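Local coordinates for extracellular protein 11-1 (Passalora fulva, PDB 6ZUS) that is a secreted, zinc-binding avirulence effector of a plant-pathogenic fungus and probably interferes with, or is recognised by, plant resistance proteins, at residues Leu11-Gln16 / Asp32-Gln37; His15-Pro20 / Asn26-Tyr31; Asn39-Asn44 / Asp51-Ala56; Asp45-Ala50 / Thr105-Gly110; Ala63-Ser66 / Lys72-Ile75. All blocks are in the same frame, centred on the assembly; numbering follows the deposited sequence. Where two conformers were deposited one is given.

Contact 1. Residues Leu11-Gln16 / Asp32-Gln37. With ZN (zinc ion), chain G.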
# COMPACT_ATOMS: atom_id res chain seq x y z
N LEU A 11 1.44 4.43 -1.04
CA LEU A 11 1.01 2.99 -0.93
C LEU A 11 0.82 2.64 0.54
O LEU A 11 1.61 3.12 1.42
CB LEU A 11 2.08 2.08 -1.54
CG LEU A 11 2.34 2.27 -3.04
CD1 LEU A 11 3.68 1.70 -3.41
CD2 LEU A 11 1.25 1.64 -3.86
N LYS A 12 -0.12 1.77 0.80
CA LYS A 12 -0.35 1.27 2.18
C LYS A 12 -0.90 -0.15 2.13
O LYS A 12 -1.84 -0.44 1.34
CB LYS A 12 -1.25 2.24 2.95
CG LYS A 12 -1.48 1.82 4.38
CD LYS A 12 -1.97 2.93 5.23
CE LYS A 12 -3.45 3.13 5.20
NZ LYS A 12 -3.91 3.72 6.49
N TRP A 13 -0.22 -1.00 2.88
CA TRP A 13 -0.54 -2.43 3.10
C TRP A 13 -1.30 -2.51 4.41
O TRP A 13 -0.86 -1.93 5.44
CB TRP A 13 0.75 -3.21 3.16
CG TRP A 13 0.56 -4.67 3.31
CD1 TRP A 13 0.61 -5.61 2.32
CD2 TRP A 13 0.39 -5.38 4.55
NE1 TRP A 13 0.48 -6.85 2.85
CE2 TRP A 13 0.31 -6.76 4.22
CE3 TRP A 13 0.31 -5.01 5.90
CZ2 TRP A 13 0.15 -7.75 5.18
CZ3 TRP A 13 0.13 -5.99 6.86
CH2 TRP A 13 0.05 -7.33 6.49
N VAL A 14 -2.45 -3.18 4.42
CA VAL A 14 -3.35 -3.18 5.60
C VAL A 14 -3.75 -4.61 5.96
O VAL A 14 -4.15 -5.35 5.06
CB VAL A 14 -4.58 -2.28 5.40
CG1 VAL A 14 -5.38 -2.19 6.70
CG2 VAL A 14 -4.24 -0.88 4.88
N HIS A 15 -3.65 -4.93 7.25
CA HIS A 15 -4.31 -6.12 7.86
C HIS A 15 -5.32 -5.61 8.90
O HIS A 15 -4.87 -5.06 9.92
CB HIS A 15 -3.28 -7.12 8.44
CG HIS A 15 -3.97 -8.37 8.88
ND1 HIS A 15 -3.43 -9.28 9.77
CD2 HIS A 15 -5.18 -8.87 8.57
CE1 HIS A 15 -4.26 -10.27 9.95
NE2 HIS A 15 -5.33 -10.05 9.27
N GLN A 16 -6.62 -5.75 8.63
CA GLN A 16 -7.71 -5.44 9.58
C GLN A 16 -8.24 -6.77 10.10
O GLN A 16 -8.63 -7.66 9.31
CB GLN A 16 -8.82 -4.62 8.91
CG GLN A 16 -9.95 -4.24 9.89
CD GLN A 16 -11.02 -3.38 9.25
OE1 GLN A 16 -10.84 -2.86 8.11
NE2 GLN A 16 -12.12 -3.29 9.97
N ASP A 32 8.24 -4.14 13.68
CA ASP A 32 9.17 -5.06 12.98
C ASP A 32 8.42 -5.96 12.00
O ASP A 32 8.92 -6.17 10.89
CB ASP A 32 10.00 -5.92 13.94
CG ASP A 32 11.37 -5.33 14.24
OD1 ASP A 32 11.45 -4.11 14.61
OD2 ASP A 32 12.38 -6.09 14.09
N SER A 33 7.30 -6.55 12.42
CA SER A 33 6.49 -7.43 11.55
C SER A 33 5.98 -6.62 10.35
O SER A 33 5.99 -7.16 9.24
CB SER A 33 5.32 -8.04 12.32
OG SER A 33 4.35 -7.03 12.70
N LEU A 34 5.59 -5.37 10.58
CA LEU A 34 5.01 -4.51 9.50
C LEU A 34 6.15 -4.07 8.56
O LEU A 34 5.98 -4.10 7.34
CB LEU A 34 4.25 -3.35 10.10
CG LEU A 34 2.93 -3.76 10.77
CD1 LEU A 34 2.37 -2.69 11.68
CD2 LEU A 34 1.94 -4.20 9.73
N TYR A 35 7.32 -3.75 9.11
CA TYR A 35 8.50 -3.42 8.27
C TYR A 35 8.83 -4.65 7.41
O TYR A 35 9.15 -4.49 6.19
CB TYR A 35 9.63 -2.81 9.14
CG TYR A 35 10.25 -1.62 8.45
CD1 TYR A 35 11.07 -1.83 7.32
CD2 TYR A 35 9.98 -0.31 8.81
CE1 TYR A 35 11.67 -0.79 6.61
CE2 TYR A 35 10.54 0.75 8.08
CZ TYR A 35 11.40 0.52 6.99
OH TYR A 35 11.97 1.52 6.23
N GLN A 36 8.68 -5.88 7.91
CA GLN A 36 8.99 -7.08 7.10
C GLN A 36 7.96 -7.19 5.98
O GLN A 36 8.30 -7.69 4.91
CB GLN A 36 8.94 -8.41 7.86
CG GLN A 36 10.00 -8.60 8.93
CD GLN A 36 9.83 -9.93 9.64
OE1 GLN A 36 8.93 -10.11 10.47
NE2 GLN A 36 10.71 -10.87 9.32
N GLN A 37 6.71 -6.83 6.24
CA GLN A 37 5.69 -6.82 5.15
C GLN A 37 6.15 -5.84 4.07
O GLN A 37 6.12 -6.20 2.88
CB GLN A 37 4.29 -6.53 5.69
CG GLN A 37 3.74 -7.78 6.41
CD GLN A 37 3.40 -8.96 5.54
OE1 GLN A 37 3.32 -8.89 4.32
NE2 GLN A 37 3.05 -10.07 6.17
ZN ZN G . -1.52 -9.30 10.47
O HOH W 1 -0.31 -10.77 9.23

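Contact 2. Residues His15-Pro20 / Asn26-Tyr31. With ZN (zinc ion), chain G.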
# COMPACT_ATOMS: atom_id res chain seq x y z
N HIS A 15 -3.65 -4.93 7.25
CA HIS A 15 -4.31 -6.12 7.86
C HIS A 15 -5.32 -5.61 8.90
O HIS A 15 -4.87 -5.06 9.92
CB HIS A 15 -3.28 -7.12 8.44
CG HIS A 15 -3.97 -8.37 8.88
ND1 HIS A 15 -3.43 -9.28 9.77
CD2 HIS A 15 -5.18 -8.87 8.57
CE1 HIS A 15 -4.26 -10.27 9.95
NE2 HIS A 15 -5.33 -10.05 9.27
N GLN A 16 -6.62 -5.75 8.63
CA GLN A 16 -7.71 -5.44 9.58
C GLN A 16 -8.24 -6.77 10.10
O GLN A 16 -8.63 -7.66 9.31
CB GLN A 16 -8.82 -4.62 8.91
CG GLN A 16 -9.95 -4.24 9.89
CD GLN A 16 -11.02 -3.38 9.25
OE1 GLN A 16 -10.84 -2.86 8.11
NE2 GLN A 16 -12.12 -3.29 9.97
N PHE A 17 -8.29 -6.92 11.40
CA PHE A 17 -8.81 -8.15 12.05
C PHE A 17 -9.37 -7.86 13.45
O PHE A 17 -9.16 -6.78 14.00
CB PHE A 17 -7.70 -9.19 12.10
CG PHE A 17 -6.44 -8.74 12.82
CD1 PHE A 17 -5.48 -7.97 12.19
CD2 PHE A 17 -6.24 -9.09 14.16
CE1 PHE A 17 -4.34 -7.54 12.86
CE2 PHE A 17 -5.09 -8.69 14.82
CZ PHE A 17 -4.13 -7.94 14.17
N ARG A 18 -10.11 -8.82 13.99
CA ARG A 18 -10.75 -8.66 15.33
C ARG A 18 -9.94 -9.49 16.33
O ARG A 18 -9.44 -10.58 15.95
CB ARG A 18 -12.22 -9.10 15.35
CG ARG A 18 -13.08 -8.64 14.18
CD ARG A 18 -13.30 -7.15 14.05
NE ARG A 18 -14.18 -6.90 12.90
CZ ARG A 18 -14.03 -5.93 11.99
NH1 ARG A 18 -13.04 -5.06 12.08
NH2 ARG A 18 -14.88 -5.83 10.97
N ILE A 19 -9.86 -9.01 17.57
CA ILE A 19 -9.17 -9.70 18.68
C ILE A 19 -10.09 -9.68 19.89
O ILE A 19 -11.02 -8.86 19.98
CB ILE A 19 -7.80 -9.06 18.97
CG1 ILE A 19 -7.97 -7.66 19.57
CG2 ILE A 19 -6.90 -9.05 17.71
CD1 ILE A 19 -6.71 -7.07 20.14
N PRO A 20 -9.86 -10.58 20.87
CA PRO A 20 -10.64 -10.56 22.11
C PRO A 20 -10.56 -9.18 22.79
O PRO A 20 -9.45 -8.57 22.78
CB PRO A 20 -9.93 -11.63 22.95
CG PRO A 20 -9.36 -12.57 21.95
CD PRO A 20 -8.89 -11.68 20.82
N ASN A 26 -1.33 -4.40 19.96
CA ASN A 26 0.16 -4.53 20.01
C ASN A 26 0.58 -5.85 20.69
O ASN A 26 1.81 -6.06 20.84
CB ASN A 26 0.82 -3.31 20.64
CG ASN A 26 0.48 -3.09 22.10
OD1 ASN A 26 0.08 -4.02 22.82
ND2 ASN A 26 0.71 -1.86 22.54
N PHE A 27 -0.33 -6.76 21.05
CA PHE A 27 0.08 -8.18 21.30
C PHE A 27 0.20 -8.94 19.96
O PHE A 27 0.75 -10.02 19.94
CB PHE A 27 -0.93 -8.94 22.15
CG PHE A 27 -1.22 -8.37 23.52
CD1 PHE A 27 -0.30 -7.56 24.16
CD2 PHE A 27 -2.35 -8.78 24.20
CE1 PHE A 27 -0.58 -7.04 25.42
CE2 PHE A 27 -2.63 -8.28 25.47
CZ PHE A 27 -1.74 -7.42 26.08
N TYR A 28 -0.35 -8.41 18.85
CA TYR A 28 -0.54 -9.14 17.57
C TYR A 28 0.37 -8.60 16.45
O TYR A 28 0.76 -9.37 15.55
CB TYR A 28 -2.02 -9.09 17.19
CG TYR A 28 -2.89 -9.93 18.10
CD1 TYR A 28 -3.07 -11.28 17.86
CD2 TYR A 28 -3.46 -9.40 19.25
CE1 TYR A 28 -3.83 -12.07 18.72
CE2 TYR A 28 -4.21 -10.18 20.12
CZ TYR A 28 -4.42 -11.53 19.86
OH TYR A 28 -5.19 -12.32 20.69
N CYS A 29 0.58 -7.28 16.42
CA CYS A 29 1.35 -6.56 15.37
C CYS A 29 2.51 -5.85 16.04
O CYS A 29 2.35 -5.37 17.18
CB CYS A 29 0.53 -5.48 14.65
SG CYS A 29 -1.03 -6.14 14.02
N SER A 30 3.61 -5.75 15.31
CA SER A 30 4.83 -5.02 15.73
C SER A 30 5.30 -4.16 14.56
O SER A 30 5.02 -4.52 13.38
CB SER A 30 5.90 -5.97 16.20
OG SER A 30 6.37 -6.85 15.18
N TYR A 31 6.00 -3.08 14.89
CA TYR A 31 6.80 -2.22 13.97
C TYR A 31 7.59 -3.15 13.06
O TYR A 31 7.57 -2.98 11.84
CB TYR A 31 7.77 -1.29 14.71
CG TYR A 31 8.57 -0.37 13.81
CD1 TYR A 31 9.62 -0.84 13.04
CD2 TYR A 31 8.22 0.96 13.68
CE1 TYR A 31 10.30 -0.03 12.16
CE2 TYR A 31 8.91 1.80 12.83
CZ TYR A 31 9.93 1.30 12.06
OH TYR A 31 10.58 2.14 11.22
ZN ZN G . -1.52 -9.30 10.47
O HOH W 1 -0.31 -10.77 9.23

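Contact 3. Residues Asn39-Asn44 / Asp51-Ala56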
# COMPACT_ATOMS: atom_id res chain seq x y z
N ASN A 39 9.15 -4.96 3.31
CA ASN A 39 10.31 -5.60 2.62
C ASN A 39 9.83 -6.61 1.56
O ASN A 39 10.57 -6.82 0.61
CB ASN A 39 11.26 -6.24 3.63
CG ASN A 39 12.00 -5.20 4.45
OD1 ASN A 39 12.04 -4.01 4.10
ND2 ASN A 39 12.58 -5.65 5.55
N LEU A 40 8.62 -7.19 1.67
CA LEU A 40 8.10 -8.14 0.65
C LEU A 40 7.47 -7.44 -0.56
O LEU A 40 7.20 -8.12 -1.56
CB LEU A 40 7.05 -9.02 1.32
CG LEU A 40 7.62 -9.99 2.35
CD1 LEU A 40 6.48 -10.69 3.09
CD2 LEU A 40 8.55 -11.00 1.66
N TRP A 41 7.17 -6.15 -0.47
CA TRP A 41 6.62 -5.42 -1.65
C TRP A 41 7.58 -5.59 -2.83
O TRP A 41 8.82 -5.56 -2.61
CB TRP A 41 6.38 -3.93 -1.39
CG TRP A 41 5.42 -3.59 -0.31
CD1 TRP A 41 4.76 -4.42 0.54
CD2 TRP A 41 5.05 -2.25 0.04
NE1 TRP A 41 3.97 -3.68 1.38
CE2 TRP A 41 4.14 -2.34 1.11
CE3 TRP A 41 5.40 -0.97 -0.45
CZ2 TRP A 41 3.59 -1.19 1.71
CZ3 TRP A 41 4.82 0.15 0.11
CH2 TRP A 41 3.93 0.04 1.17
N LYS A 42 7.03 -5.78 -4.01
CA LYS A 42 7.81 -5.91 -5.27
C LYS A 42 8.39 -4.54 -5.61
O LYS A 42 7.62 -3.59 -5.86
CB LYS A 42 6.97 -6.30 -6.48
CG LYS A 42 6.45 -7.72 -6.55
CD LYS A 42 5.67 -7.91 -7.88
CE LYS A 42 4.95 -9.25 -7.98
NZ LYS A 42 4.07 -9.34 -9.17
N LYS A 43 9.71 -4.43 -5.70
CA LYS A 43 10.37 -3.09 -5.94
C LYS A 43 10.90 -2.99 -7.39
O LYS A 43 11.38 -1.89 -7.77
CB LYS A 43 11.35 -2.80 -4.80
CG LYS A 43 10.67 -2.99 -3.43
CD LYS A 43 11.10 -2.15 -2.31
CE LYS A 43 10.25 -2.41 -1.08
NZ LYS A 43 10.32 -3.85 -0.71
N ASN A 44 10.62 -4.00 -8.22
CA ASN A 44 11.08 -4.03 -9.63
C ASN A 44 9.90 -4.31 -10.56
O ASN A 44 10.11 -4.94 -11.62
CB ASN A 44 12.19 -5.06 -9.83
CG ASN A 44 11.70 -6.45 -9.51
OD1 ASN A 44 10.61 -6.61 -8.96
ND2 ASN A 44 12.49 -7.45 -9.87
N ASP A 51 14.74 5.58 -8.04
CA ASP A 51 14.74 6.16 -6.68
C ASP A 51 13.94 5.28 -5.69
O ASP A 51 13.89 5.65 -4.49
CB ASP A 51 14.29 7.62 -6.69
CG ASP A 51 15.38 8.58 -7.15
OD1 ASP A 51 16.57 8.31 -6.85
OD2 ASP A 51 15.05 9.59 -7.77
N GLY A 52 13.33 4.18 -6.12
CA GLY A 52 12.69 3.23 -5.20
C GLY A 52 11.62 3.88 -4.32
O GLY A 52 10.76 4.62 -4.84
N PHE A 53 11.63 3.54 -3.03
CA PHE A 53 10.53 3.77 -2.08
C PHE A 53 11.09 4.57 -0.91
O PHE A 53 12.25 4.38 -0.53
CB PHE A 53 9.93 2.45 -1.57
CG PHE A 53 9.23 1.68 -2.64
CD1 PHE A 53 9.96 1.16 -3.71
CD2 PHE A 53 7.87 1.59 -2.69
CE1 PHE A 53 9.33 0.48 -4.74
CE2 PHE A 53 7.23 0.90 -3.70
CZ PHE A 53 7.96 0.34 -4.73
N SER A 54 10.23 5.40 -0.36
CA SER A 54 10.46 6.17 0.88
C SER A 54 10.60 5.20 2.06
O SER A 54 10.40 3.95 1.91
CB SER A 54 9.39 7.15 1.10
OG SER A 54 8.25 6.50 1.64
N THR A 55 11.09 5.74 3.18
CA THR A 55 11.10 5.04 4.49
C THR A 55 9.67 4.58 4.78
O THR A 55 8.72 5.34 4.50
CB THR A 55 11.61 5.98 5.59
OG1 THR A 55 12.98 6.24 5.25
CG2 THR A 55 11.51 5.36 6.96
N ALA A 56 9.53 3.34 5.21
CA ALA A 56 8.21 2.75 5.54
C ALA A 56 7.80 3.27 6.93
O ALA A 56 8.66 3.40 7.81
CB ALA A 56 8.29 1.26 5.46

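Contact 4. Residues Asp45-Ala50 / Thr105-Gly110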
# COMPACT_ATOMS: atom_id res chain seq x y z
N ASP A 45 8.74 -3.73 -10.27
CA ASP A 45 7.62 -3.76 -11.25
C ASP A 45 8.06 -3.08 -12.57
O ASP A 45 8.83 -2.10 -12.53
CB ASP A 45 6.37 -3.09 -10.68
CG ASP A 45 5.15 -3.26 -11.57
OD1 ASP A 45 4.59 -4.38 -11.55
OD2 ASP A 45 4.77 -2.29 -12.27
N ALA A 46 7.54 -3.55 -13.70
CA ALA A 46 7.79 -2.94 -15.02
C ALA A 46 7.46 -1.44 -15.00
O ALA A 46 8.15 -0.67 -15.72
CB ALA A 46 6.95 -3.66 -16.05
N CYS A 47 6.44 -1.00 -14.23
CA CYS A 47 6.02 0.44 -14.13
C CYS A 47 6.91 1.26 -13.18
O CYS A 47 6.70 2.49 -13.11
CB CYS A 47 4.57 0.56 -13.70
SG CYS A 47 3.50 -0.22 -14.93
N GLN A 48 7.86 0.65 -12.49
CA GLN A 48 8.71 1.37 -11.50
C GLN A 48 9.74 2.26 -12.25
O GLN A 48 10.47 1.73 -13.11
CB GLN A 48 9.46 0.40 -10.57
CG GLN A 48 9.86 1.03 -9.25
CD GLN A 48 8.63 1.40 -8.42
OE1 GLN A 48 7.68 0.62 -8.33
NE2 GLN A 48 8.67 2.57 -7.82
N GLY A 49 9.84 3.54 -11.89
CA GLY A 49 10.97 4.40 -12.27
C GLY A 49 12.09 4.31 -11.27
O GLY A 49 12.26 3.26 -10.58
N ALA A 50 12.90 5.36 -11.21
CA ALA A 50 14.11 5.40 -10.38
C ALA A 50 13.75 5.72 -8.92
O ALA A 50 12.58 6.11 -8.61
CB ALA A 50 15.07 6.42 -10.97
N THR A 105 -0.65 -1.00 -7.70
CA THR A 105 -0.67 -1.28 -6.24
C THR A 105 -0.87 -2.77 -6.01
O THR A 105 -0.16 -3.41 -5.20
CB THR A 105 -1.74 -0.44 -5.51
OG1 THR A 105 -1.47 0.94 -5.78
CG2 THR A 105 -1.73 -0.80 -4.04
N GLU A 106 -1.82 -3.37 -6.72
CA GLU A 106 -2.12 -4.82 -6.54
C GLU A 106 -0.92 -5.68 -6.94
O GLU A 106 -0.65 -6.65 -6.19
CB GLU A 106 -3.40 -5.18 -7.29
CG GLU A 106 -4.59 -4.56 -6.66
CD GLU A 106 -5.91 -4.94 -7.33
OE1 GLU A 106 -5.82 -5.46 -8.48
OE2 GLU A 106 -7.01 -4.80 -6.69
N ARG A 107 -0.16 -5.31 -7.99
CA ARG A 107 1.09 -6.06 -8.36
C ARG A 107 2.18 -5.90 -7.30
O ARG A 107 2.82 -6.89 -6.94
CB ARG A 107 1.60 -5.64 -9.75
CG ARG A 107 0.65 -6.06 -10.87
CD ARG A 107 1.35 -5.99 -12.22
NE ARG A 107 1.96 -4.68 -12.47
CZ ARG A 107 1.35 -3.64 -13.00
NH1 ARG A 107 0.12 -3.76 -13.47
NH2 ARG A 107 1.99 -2.49 -13.15
N VAL A 108 2.37 -4.69 -6.80
CA VAL A 108 3.51 -4.36 -5.89
C VAL A 108 3.22 -4.88 -4.47
O VAL A 108 4.17 -5.40 -3.84
CB VAL A 108 3.77 -2.84 -5.96
CG1 VAL A 108 4.62 -2.35 -4.81
CG2 VAL A 108 4.38 -2.50 -7.32
N LEU A 109 2.01 -4.65 -3.92
CA LEU A 109 1.64 -5.04 -2.54
C LEU A 109 1.05 -6.46 -2.52
O LEU A 109 1.08 -7.09 -1.43
CB LEU A 109 0.66 -4.01 -1.93
CG LEU A 109 1.32 -2.86 -1.17
CD1 LEU A 109 2.21 -2.02 -2.07
CD2 LEU A 109 0.33 -1.97 -0.45
N GLY A 110 0.46 -6.94 -3.62
CA GLY A 110 -0.04 -8.33 -3.70
C GLY A 110 -1.36 -8.54 -3.00
O GLY A 110 -1.71 -9.71 -2.70

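Contact 5. Residues Ala63-Ser66 / Lys72-Ile75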
# COMPACT_ATOMS: atom_id res chain seq x y z
N ALA A 63 -9.76 -0.15 18.20
CA ALA A 63 -11.05 0.43 18.65
C ALA A 63 -11.95 -0.73 19.05
O ALA A 63 -11.91 -1.77 18.41
CB ALA A 63 -11.68 1.26 17.54
N PRO A 64 -12.76 -0.58 20.13
CA PRO A 64 -13.75 -1.59 20.48
C PRO A 64 -14.73 -1.64 19.30
O PRO A 64 -15.05 -0.59 18.75
CB PRO A 64 -14.38 -1.03 21.77
CG PRO A 64 -14.27 0.50 21.58
CD PRO A 64 -12.86 0.61 21.01
N CYS A 65 -15.18 -2.83 18.95
CA CYS A 65 -16.12 -3.05 17.83
C CYS A 65 -17.55 -3.19 18.40
O CYS A 65 -17.81 -4.20 19.10
CB CYS A 65 -15.61 -4.25 17.05
SG CYS A 65 -16.75 -4.71 15.73
N SER A 66 -18.43 -2.19 18.19
CA SER A 66 -19.83 -2.17 18.72
C SER A 66 -20.59 -3.41 18.23
O SER A 66 -21.40 -3.91 19.00
CB SER A 66 -20.65 -0.88 18.43
OG SER A 66 -20.00 0.29 18.90
N LYS A 72 -12.29 -6.27 19.83
CA LYS A 72 -11.69 -5.01 19.34
C LYS A 72 -11.32 -5.26 17.88
O LYS A 72 -11.00 -6.44 17.50
CB LYS A 72 -10.42 -4.64 20.08
CG LYS A 72 -10.63 -4.16 21.50
CD LYS A 72 -9.31 -4.00 22.20
CE LYS A 72 -9.43 -3.54 23.64
NZ LYS A 72 -8.08 -3.47 24.25
N THR A 73 -11.37 -4.18 17.10
CA THR A 73 -10.85 -4.14 15.71
C THR A 73 -9.42 -3.60 15.77
O THR A 73 -9.23 -2.45 16.32
CB THR A 73 -11.69 -3.27 14.79
OG1 THR A 73 -12.95 -3.92 14.65
CG2 THR A 73 -11.05 -3.12 13.42
N CYS A 74 -8.51 -4.34 15.16
CA CYS A 74 -7.11 -3.93 14.95
C CYS A 74 -6.93 -3.60 13.48
O CYS A 74 -7.37 -4.38 12.62
CB CYS A 74 -6.10 -5.02 15.28
SG CYS A 74 -6.31 -5.56 16.98
N ILE A 75 -6.23 -2.49 13.21
CA ILE A 75 -5.81 -2.17 11.82
C ILE A 75 -4.30 -1.98 11.87
O ILE A 75 -3.87 -1.04 12.55
CB ILE A 75 -6.56 -0.99 11.21
CG1 ILE A 75 -8.08 -1.23 11.23
CG2 ILE A 75 -6.03 -0.71 9.81
CD1 ILE A 75 -8.91 0.00 10.96

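Contact 1. Residues Leu11-Gln16 / Asp32-Gln37
Beside the Gln37 amide laid over Trp13, His15 ND1 binds a zinc ion at 2.0 Å, and a water completes part of the metal's shell with its oxygen 2.3 Å from the zinc. The zinc lies off the outer end of the indole, past CH2, while Gln37 of helix 31-40 covers one face. Gln37 does most of the touching. Its chain bends about CB-CG (chi2 -69°), which folds the amide back over the indole, nearly parallel to it, with the two planes 15° apart. The named interaction is a CH-pi contact: Gln37 CG lies 3.9 Å from the centroid of the six-membered ring of Trp13. On the same face Gln37 OE1 sits 3.1 Å above the indole plane near its rim, with Trp13 CZ2 the nearest atom at 3.5 Å. Leu34, one helical turn earlier, comes in roughly at a right angle to the indole: its CD2 reaches Trp13 CZ3 at 3.8 Å from an oblique direction. Trp13 can meet both residues because its CG is anti to the backbone N (chi1 -177°), which sends the ring out from the strand toward the helix. No hydrogen bond joins the two segments; contact is made by carbon and by amide against indole. Leu34 also packs on Pro58 and Ile60 of strand 57-64, and Trp13 meets Leu109 of helix 101-109, while strand 6-20 itself lies between strands 71-86 and 127-138.

Contact 2. Residues His15-Pro20 / Asn26-Tyr31
Phe17 and Ile19 project from strand 6-20 as two successive bumps, and the loop leading to helix 31-40 receives them with Tyr28 and Cys29. The outer end of the Phe17 ring enters the notch between these two residues. Phe17 CZ lies 3.6 Å from Cys29 SG and 3.9 Å from Tyr28 CB, and both partners sit at the ring edge, near its plane. The sulfur of Cys29, SG, is 4.8 Å from the Phe17 centroid and 90° off the ring normal, an in-plane sulfur-aromatic contact and not a stack over the face. Phe17 CG stands between its backbone N and carbonyl carbon (chi1 57°), an orientation that also lays CD1 over the imidazole of His15, 3.3 Å above the centre of that ring. Two residues on, the branch methyl of Ile19 is the second bump: CG2 points at a face of the Tyr28 ring, 3.9 Å from its centroid and 17° off the normal, a CH-pi contact. CD1 of the same isoleucine reaches the CD2-CE2 side of the phenol. At the far end Pro20 CD comes to 3.8 Å from Tyr28 OH, a hydroxyl that is hydrogen-bonded to Asp23. Ser30 caps the start of helix 31-40, and a disulfide from Cys29 to Cys76 ties the same loop to the neighbouring strand 71-86. Between the segments themselves there is no hydrogen bond, so complementary apolar surfaces, with their CH-pi and sulfur-aromatic contacts, carry the contact.

Contact 3. Residues Asn39-Asn44 / Asp51-Ala56
Lys43 and Phe53 meet in the long loop joining helix 31-40 to strand 57-64, which folds back beside the four-stranded antiparallel sheet. The lysine can be followed outward from its root. Lys43 CB is 3.9 Å from Phe53 CE1, and CG keeps to the same ring atom. At Lys43 CD the chain has moved along the rim to Phe53 CD1, 3.8 Å away, and CE then passes over a face of the ring. The ammonium does not stop there: Lys43 NZ lies 6.0 Å from the Phe53 centroid, which makes any cation-pi attraction long and at most weak. A further turn at the last torsion (chi4 57°) carries the amine back to its own segment, where Lys43 NZ donates to Trp41 O at 3.0 Å with a C=O...N angle of 129°, tilted from the carbonyl plane. Phe38 O accepts a second hydrogen bond from the same nitrogen, and the Phe38 ring offers it a cation-pi partner, so backbone carbonyls near the end of helix 31-40 hold the charge while the methylenes are given to Phe53. The Phe53 ring is set between Lys43 and Trp41, and it also packs on Ala82 of strand 71-86 and Tyr104 of helix 101-109. Phe53 CZ approaches the backbone at Lys42 O, 4.1 Å away. On the side of Trp41 the two aromatics meet loosely, with Phe53 CE2 lying near the indole plane at its edge, 4.2 Å from Trp41 CE3.

Contact 4. Residues Asp45-Ala50 / Thr105-Gly110
The carboxylate of Asp45 and the guanidinium of Arg107 lie nearly in one plane, 16° apart, and join edge to edge in a bidentate, side-on salt bridge. It links a type I beta turn, Asp45 to Gln48, to helix 101-109. Arg107 NE donates to Asp45 OD1 at 2.8 Å, and Arg107 NH2 to Asp45 OD2 at 2.9 Å; both bonds are almost straight, at 174° and 179°, and both use the syn side of the carboxylate. A third donor comes from above the carboxylate plane: Cys47 N reaches Asp45 OD2 at 2.9 Å, closing an Asx turn within the beta turn. OD2 is thus held by two groups from different directions, which fixes the rotation of the carboxylate and sets its edge in line with the guanidinium. Asp45 CG is anti to the backbone N, reaching from the turn toward the helix. The guanidinium is held at its other end as well, where NH1 donates to Asp98 O. With Asp45 buried and doubly bonded to the arginine, the pair is probably ionised. Cys47 SG, in disulfide linkage with Cys99, approaches Arg107 NH2 obliquely at 3.3 Å, so a covalent tie and an ion pair lie side by side on this loop. Nearer the backbones the apolar flanks also meet, with Asp45 CB 3.9 Å from Val108 CG2.

Contact 5. Residues Ala63-Ser66 / Lys72-Ile75
Ala63 and Thr73 face each other as an antiparallel hydrogen-bonded pair, their side chains on the same face of the sheet, while the next pair, Pro64 and Lys72, sends its side chains apart. Two backbone bonds hold the first pair: Thr73 N to Ala63 O at 2.8 Å, and Ala63 N to Thr73 O at 3.0 Å. The carbonyl oxygen of Ala63, O, also meets Lys72 CA at 3.4 Å, a CA-H...O contact. Pro64 and Lys72 form a non-hydrogen-bonded pair drawn close, with their CA atoms 4.2 Å apart. Beyond CG the Lys72 chain runs extended and away, and its ammonium is bound by Glu62 and by the carbonyl of Asp23. Cys65 turns back toward Thr73, and Cys65 CB lies 3.6 Å from Thr73 OG1. Set anti to the backbone N (chi1 175°), Cys65 SG stays 4.0 Å from Thr73 OG1. The same cysteine is bridged to Cys68 in the connecting loop, which closes that loop on itself. On the other side of the strand, Cys74 is joined to Cys25. This is the closing end of the beta hairpin made by strands 57-64 and 71-86, at the outer margin of the four-stranded antiparallel sheet.

Contacts 1 and 4 are the buried ones, yet they differ in kind: contact 1 sets an amide and a leucine against an indole, without a hydrogen bond, contact 4 an ion pair. Contacts 2 and 3 are partly buried and mostly apolar, and contact 5, at the surface, rests on backbone bonds. Strand 6-20 serves contacts 1 and 2, which share His15 and the zinc, and beside it strand 71-86 carries contact 5, bonded to contact 2 through Phe17 O and Cys74 N. Helix 31-40 joins contacts 1 and 3. Contacts 3 and 4 alternate along the chain and meet at Lys42 and Val108, on the opposite side of the chain's centre from contact 5.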